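Local coordinates for CLIP-associating protein (Drosophila melanogaster, PDB 4G3A) that tracks the plus ends of microtubules and stabilises dynamic microtubules, serving mitotic spindle formation and kinetochore attachment, this chain being its N-terminal TOG-like domain, at residues T90-P93 with H94-R98; L112-R115 with D116-E119; R121-P125 with Q126-D130. All coordinates share one frame; numbering follows the deposited sequence.

Overall arrangement
The three interactions follow one another along the chain in the middle of an all-helical TOG-like domain. Interaction 1 lies within helix 88-98 and interaction 2 within helix 104-119, both in HEAT repeat 2; interaction 3 starts in the same repeat, at 121-125, and runs into helix 125-136. Their centres lie about 13 Å (1 and 2), 9 Å (2 and 3) and 15 Å (1 and 3) apart. Interactions 1 and 2 are contacts within one helix each, interaction 3 a helix start. One apolar seam joins these successive helices into the layered body of a microtubule-binding protein: Leu92 packs on Leu114, Leu117 and Leu128, and Met118 on Pro125 and Leu128.

Interaction 1: T90-P93 with H94-R98; sequences TVLP and HVIDR
Val91 and Val95 stand one helical turn apart and meet methyl to methyl, CG1 of Val91 lying 3.4 Å from CG2 of Val95, closer than carbons usually pack. Their first torsions are alike, yet they offer different branches. In Val91 (chi1 171°) the methyl opposite the backbone N reaches forward along the helix; in Val95 (chi1 176°) it is the methyl beside the backbone N that turns back to meet it. Two short, branched side chains suit this buried strip, which lies against Phe73 and Leu70 of helix 63-80.

The next pair round the helix is looser: CG of Leu92 and CD1 of Ile96 are 4.3 Å apart, while CG1 of Ile96 lies 3.3 Å from Leu92 O. Leu92 packs on helix 104-119, Ile96 on Leu132, Ser135 and Cys136 of helix 125-136.

His94 serves another face. The ND1 edge of its ring comes 3.5 Å from Thr90 O, which lies near the ring plane; Met55 and Leu58 of helix 47-58 touch the side chain.

Pro93 interrupts the backbone ladder. Its nitrogen has no hydrogen to give to the preceding turn, and the helix kinks there. Beyond it the ladder resumes with a forked acceptor: Val91 O takes His94 N at 3.0 Å and Val95 N at 3.3 Å. Ile96 N then donates a straight bond to Leu92 O, whereas the bond from Asp97 N to Pro93 O is weak. Asp97 OD1 is hydrogen-bonded to His139 NE2. With Val91, Leu92, Val95 and Ile96 facing neighbouring helices and Thr90, Pro93 and Asp97 nearer solvent, this is the first helix of the antiparallel pair that makes a HEAT repeat, here the second of this TOG domain.

Interaction 2: L112-R115 with D116-E119; sequences LLLR and DLME
Leu113 and Leu117 form the dense side of this helix, where the two side chains cross at a slant, CD2 of Leu113 3.8 Å from CD1 of Leu117. The same CD1 also receives CD2 of Leu114, at 4.2 Å, so that one methyl of Leu117 lies against two leucines of the turn before. Leu113 reaches it because its CG is anti to the backbone N (chi1 -176°). Met118, a selenomethionine in this crystal, bends at its last torsion (chi3 -77°) and brings CE back to 3.7 Å from Leu114 O; a flexible, unbranched chain suits a place between helices, with Pro125 and Leu128 beyond it.

This is the second helix of HEAT repeat 2, and its apolar residues Leu113, Leu114 and Leu117 pack on helix 88-98, its antiparallel partner; Leu113 and Leu117 also meet helix 63-80.

Asp116 is polar yet buried. Its backbone N, not its carboxylate, bonds Leu112 O. OD2 lies 3.3 Å from that carbonyl oxygen, two acceptors with no bond between them, and is satisfied instead by a hydrogen bond with Ser74 OG. OD1 rests 3.7 Å from CD1 of Leu112, and Lys78 lies against the same side chain. With an alanine here, Ser74 would probably lose its carboxylate partner and Leu112 CD1 the group it rests against, weakening the tie to helix 63-80.

The side nearer solvent is looser. Arg115 bends its chain so that one guanidinium face passes over CA of Leu112, offset toward the rim, and its side chain also meets Asn154 and Glu158. Glu119 is exposed, its chain extended beyond CG, with Tyr159 of helix 142-159 beside it. Although its charge is opposite, its OE1 stays 6.8 Å from NE of Arg115. What links these two residues is backbone: Glu119 N donates to Arg115 O at 2.8 Å.

Interaction 3: R121-P125 with Q126-D130; sequences RVLPP and QALID
Leu123 supplies most of the apolar contact, crossing Leu128 at about a right angle with its CD1 3.7 Å from CB of Leu128. Its other methyl, CD2, lies against the Leu128 backbone, 3.8 Å from the Leu128 N, and also touches CB of Ala127. Leu123 gets there through an unusual torsion (chi1 37°), with CG held between its backbone N and carbonyl carbon. Pro124 adds CD, 3.9 Å from the same Ala127 CB; a single methyl fits where two residues converge on the first turn.

The backbone bonds belong to the helix start. Pro124 is the N-cap, and its carbonyl accepts from Leu128 N at 3.1 Å; Pro125 O does the same for Ile129 N at 3.0 Å. Two prolines suit this spot, since nitrogens at a helix start have no preceding turn to bond to. The preceding helix 104-119 ends in a Schellman motif, with Arg121 at positive phi as C-prime residue and Val122 N bonded to Leu117 O. Together these form the short loop by which the chain leaves HEAT repeat 2 for helix 125-136.

A polar i, i+4 side-chain pair joins the first turn of that helix to the second. Gln126, bent at chi2, directs NE2 in a nearly straight bond to Asp130 OD1, 3.1 Å away, on its syn side and 26° out of the carboxylate plane; the acceptor lies almost in the amide plane. Gln126 OE1 accepts from Ser165 N, and Asp130 OD1 also bonds Tyr169 OH.

Interaction 1: T90-P93 with H94-R98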
# COMPACT_ATOMS: atom_id res chain seq x y z
N THR A 90 -9.57 -9.79 -3.80
CA THR A 90 -8.78 -11.02 -3.89
C THR A 90 -7.31 -10.72 -3.62
O THR A 90 -6.63 -11.45 -2.90
CB THR A 90 -8.90 -11.67 -5.29
OG1 THR A 90 -10.18 -12.31 -5.41
CG2 THR A 90 -7.80 -12.70 -5.52
N VAL A 91 -6.84 -9.63 -4.19
CA VAL A 91 -5.44 -9.28 -4.15
C VAL A 91 -5.02 -8.55 -2.87
O VAL A 91 -4.01 -8.87 -2.26
CB VAL A 91 -5.11 -8.38 -5.35
CG1 VAL A 91 -3.74 -7.82 -5.23
CG2 VAL A 91 -5.28 -9.17 -6.66
N LEU A 92 -5.83 -7.57 -2.46
CA LEU A 92 -5.46 -6.66 -1.36
C LEU A 92 -4.93 -7.34 -0.09
O LEU A 92 -3.93 -6.90 0.46
CB LEU A 92 -6.62 -5.72 -1.01
CG LEU A 92 -6.19 -4.43 -0.29
CD1 LEU A 92 -5.22 -3.63 -1.17
CD2 LEU A 92 -7.39 -3.57 0.08
N PRO A 93 -5.60 -8.41 0.38
CA PRO A 93 -5.12 -8.98 1.65
C PRO A 93 -3.67 -9.44 1.58
O PRO A 93 -2.98 -9.38 2.59
CB PRO A 93 -6.06 -10.17 1.87
CG PRO A 93 -7.32 -9.78 1.16
CD PRO A 93 -6.86 -9.03 -0.06
N HIS A 94 -3.20 -9.89 0.42
CA HIS A 94 -1.82 -10.39 0.33
C HIS A 94 -0.80 -9.28 0.06
O HIS A 94 0.37 -9.40 0.41
CB HIS A 94 -1.75 -11.51 -0.71
CG HIS A 94 -2.73 -12.61 -0.44
ND1 HIS A 94 -3.91 -12.74 -1.14
CD2 HIS A 94 -2.74 -13.57 0.51
CE1 HIS A 94 -4.58 -13.77 -0.66
NE2 HIS A 94 -3.90 -14.29 0.35
N VAL A 95 -1.25 -8.22 -0.59
CA VAL A 95 -0.43 -7.03 -0.76
C VAL A 95 -0.15 -6.43 0.61
O VAL A 95 0.97 -6.03 0.90
CB VAL A 95 -1.14 -6.00 -1.63
CG1 VAL A 95 -0.30 -4.74 -1.72
CG2 VAL A 95 -1.39 -6.60 -3.02
N ILE A 96 -1.18 -6.38 1.44
CA ILE A 96 -1.03 -5.92 2.82
C ILE A 96 0.07 -6.70 3.54
O ILE A 96 0.98 -6.10 4.11
CB ILE A 96 -2.36 -6.05 3.59
CG1 ILE A 96 -3.35 -5.00 3.09
CG2 ILE A 96 -2.12 -5.92 5.11
CD1 ILE A 96 -4.75 -5.15 3.68
N ASP A 97 -0.02 -8.03 3.50
CA ASP A 97 1.01 -8.88 4.11
C ASP A 97 2.41 -8.54 3.60
O ASP A 97 3.37 -8.60 4.36
CB ASP A 97 0.72 -10.36 3.86
CG ASP A 97 -0.42 -10.89 4.73
OD1 ASP A 97 -0.78 -10.22 5.72
OD2 ASP A 97 -0.94 -11.97 4.41
N ARG A 98 2.53 -8.18 2.32
CA ARG A 98 3.84 -7.86 1.77
C ARG A 98 4.37 -6.50 2.25
O ARG A 98 5.56 -6.19 2.08
CB ARG A 98 3.80 -7.88 0.24
CG ARG A 98 3.56 -9.26 -0.36
CD ARG A 98 4.76 -10.18 -0.16
NE ARG A 98 4.46 -11.56 -0.55
CZ ARG A 98 5.35 -12.56 -0.56
NH1 ARG A 98 6.61 -12.34 -0.21
NH2 ARG A 98 4.97 -13.78 -0.92

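Interaction 2: L112-R115 with D116-E119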
# COMPACT_ATOMS: atom_id res chain seq x y z
N LEU A 112 3.83 0.73 -3.87
CA LEU A 112 3.59 1.30 -5.19
C LEU A 112 2.29 0.76 -5.80
O LEU A 112 1.52 1.51 -6.39
CB LEU A 112 4.80 1.09 -6.10
CG LEU A 112 4.75 1.62 -7.54
CD1 LEU A 112 4.14 3.02 -7.62
CD2 LEU A 112 6.14 1.61 -8.15
N LEU A 113 2.02 -0.53 -5.64
CA LEU A 113 0.74 -1.10 -6.06
C LEU A 113 -0.43 -0.36 -5.41
O LEU A 113 -1.45 -0.06 -6.07
CB LEU A 113 0.67 -2.60 -5.72
CG LEU A 113 -0.58 -3.37 -6.19
CD1 LEU A 113 -0.32 -4.91 -6.32
CD2 LEU A 113 -1.78 -3.09 -5.28
N LEU A 114 -0.30 -0.07 -4.11
CA LEU A 114 -1.35 0.67 -3.40
C LEU A 114 -1.52 2.08 -3.98
O LEU A 114 -2.64 2.52 -4.21
CB LEU A 114 -1.06 0.74 -1.89
CG LEU A 114 -1.04 -0.60 -1.15
CD1 LEU A 114 -0.64 -0.39 0.31
CD2 LEU A 114 -2.38 -1.30 -1.25
N ARG A 115 -0.43 2.78 -4.24
CA ARG A 115 -0.54 4.11 -4.84
C ARG A 115 -1.16 4.04 -6.24
O ARG A 115 -1.95 4.90 -6.64
CB ARG A 115 0.82 4.82 -4.85
CG ARG A 115 1.34 5.13 -3.44
CD ARG A 115 2.44 6.20 -3.46
NE ARG A 115 3.64 5.76 -4.17
CZ ARG A 115 4.63 5.07 -3.61
NH1 ARG A 115 4.56 4.73 -2.33
NH2 ARG A 115 5.68 4.70 -4.32
N ASP A 116 -0.82 2.99 -6.99
CA ASP A 116 -1.36 2.81 -8.33
C ASP A 116 -2.87 2.60 -8.31
O ASP A 116 -3.59 3.15 -9.15
CB ASP A 116 -0.65 1.66 -9.07
CG ASP A 116 0.78 2.01 -9.48
OD1 ASP A 116 1.10 3.20 -9.65
OD2 ASP A 116 1.58 1.07 -9.62
N LEU A 117 -3.37 1.84 -7.34
CA LEU A 117 -4.82 1.68 -7.18
C LEU A 117 -5.54 3.02 -7.10
O LEU A 117 -6.63 3.20 -7.65
CB LEU A 117 -5.14 0.85 -5.93
CG LEU A 117 -4.80 -0.64 -5.89
CD1 LEU A 117 -4.99 -1.20 -4.48
CD2 LEU A 117 -5.65 -1.44 -6.89
N MSE A 118 -4.94 3.97 -6.39
CA MSE A 118 -5.55 5.27 -6.19
C MSE A 118 -5.30 6.18 -7.38
O MSE A 118 -6.21 6.82 -7.88
CB MSE A 118 -5.02 5.90 -4.89
CG MSE A 118 -5.42 5.13 -3.65
SE MSE A 118 -4.83 6.05 -2.01
CE MSE A 118 -2.96 5.54 -2.09
N GLU A 119 -4.06 6.23 -7.86
CA GLU A 119 -3.74 7.12 -8.96
C GLU A 119 -4.57 6.76 -10.20
O GLU A 119 -5.08 7.64 -10.89
CB GLU A 119 -2.25 7.11 -9.30
CG GLU A 119 -1.87 8.11 -10.39
CD GLU A 119 -0.37 8.25 -10.61
OE1 GLU A 119 0.42 7.66 -9.84
OE2 GLU A 119 0.03 8.97 -11.55

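Interaction 3: R121-P125 with Q126-D130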
# COMPACT_ATOMS: atom_id res chain seq x y z
N ARG A 121 -7.43 5.28 -10.23
CA ARG A 121 -8.85 5.33 -9.94
C ARG A 121 -9.53 3.97 -9.91
O ARG A 121 -10.68 3.83 -10.32
CB ARG A 121 -9.57 6.26 -10.92
CG ARG A 121 -9.01 7.66 -10.98
CD ARG A 121 -9.90 8.57 -11.80
NE ARG A 121 -9.43 9.95 -11.80
CZ ARG A 121 -9.74 10.85 -10.87
NH1 ARG A 121 -10.53 10.51 -9.86
NH2 ARG A 121 -9.26 12.08 -10.95
N VAL A 122 -8.83 2.96 -9.39
CA VAL A 122 -9.48 1.69 -9.12
C VAL A 122 -10.57 1.92 -8.08
O VAL A 122 -11.68 1.42 -8.22
CB VAL A 122 -8.49 0.64 -8.61
CG1 VAL A 122 -9.21 -0.64 -8.26
CG2 VAL A 122 -7.43 0.39 -9.65
N LEU A 123 -10.22 2.67 -7.04
CA LEU A 123 -11.17 3.13 -6.03
C LEU A 123 -10.66 4.45 -5.43
O LEU A 123 -9.47 4.75 -5.52
CB LEU A 123 -11.35 2.10 -4.91
CG LEU A 123 -10.21 1.23 -4.36
CD1 LEU A 123 -8.85 1.90 -4.41
CD2 LEU A 123 -10.55 0.75 -2.95
N PRO A 124 -11.57 5.22 -4.83
CA PRO A 124 -11.19 6.51 -4.25
C PRO A 124 -10.18 6.35 -3.12
O PRO A 124 -10.17 5.32 -2.45
CB PRO A 124 -12.52 7.05 -3.70
CG PRO A 124 -13.58 6.31 -4.44
CD PRO A 124 -13.01 4.95 -4.68
N PRO A 125 -9.33 7.37 -2.92
CA PRO A 125 -8.32 7.29 -1.85
C PRO A 125 -8.94 6.99 -0.49
O PRO A 125 -8.39 6.18 0.26
CB PRO A 125 -7.66 8.67 -1.87
CG PRO A 125 -7.80 9.12 -3.32
CD PRO A 125 -9.15 8.58 -3.76
N GLN A 126 -10.07 7.61 -0.16
CA GLN A 126 -10.67 7.36 1.15
C GLN A 126 -11.06 5.90 1.29
O GLN A 126 -10.86 5.29 2.34
CB GLN A 126 -11.88 8.26 1.41
CG GLN A 126 -12.36 8.18 2.84
CD GLN A 126 -11.57 9.10 3.76
OE1 GLN A 126 -11.47 10.30 3.51
NE2 GLN A 126 -11.02 8.55 4.83
N ALA A 127 -11.63 5.33 0.22
CA ALA A 127 -12.04 3.93 0.22
C ALA A 127 -10.87 2.98 0.50
O ALA A 127 -10.98 2.07 1.33
CB ALA A 127 -12.73 3.56 -1.10
N LEU A 128 -9.76 3.18 -0.20
CA LEU A 128 -8.59 2.33 -0.01
C LEU A 128 -7.97 2.47 1.37
O LEU A 128 -7.63 1.49 2.02
CB LEU A 128 -7.52 2.59 -1.05
CG LEU A 128 -6.31 1.65 -0.89
CD1 LEU A 128 -6.74 0.18 -0.95
CD2 LEU A 128 -5.22 1.92 -1.93
N ILE A 129 -7.77 3.71 1.82
CA ILE A 129 -7.13 3.87 3.12
C ILE A 129 -8.00 3.27 4.24
O ILE A 129 -7.49 2.57 5.12
CB ILE A 129 -6.76 5.35 3.42
CG1 ILE A 129 -5.85 5.92 2.33
CG2 ILE A 129 -6.11 5.47 4.80
CD1 ILE A 129 -4.58 5.13 2.10
N ASP A 130 -9.30 3.52 4.19
CA ASP A 130 -10.23 2.93 5.16
C ASP A 130 -10.15 1.41 5.15
O ASP A 130 -10.11 0.76 6.19
CB ASP A 130 -11.68 3.34 4.88
CG ASP A 130 -11.98 4.80 5.22
OD1 ASP A 130 -11.05 5.57 5.52
OD2 ASP A 130 -13.18 5.16 5.16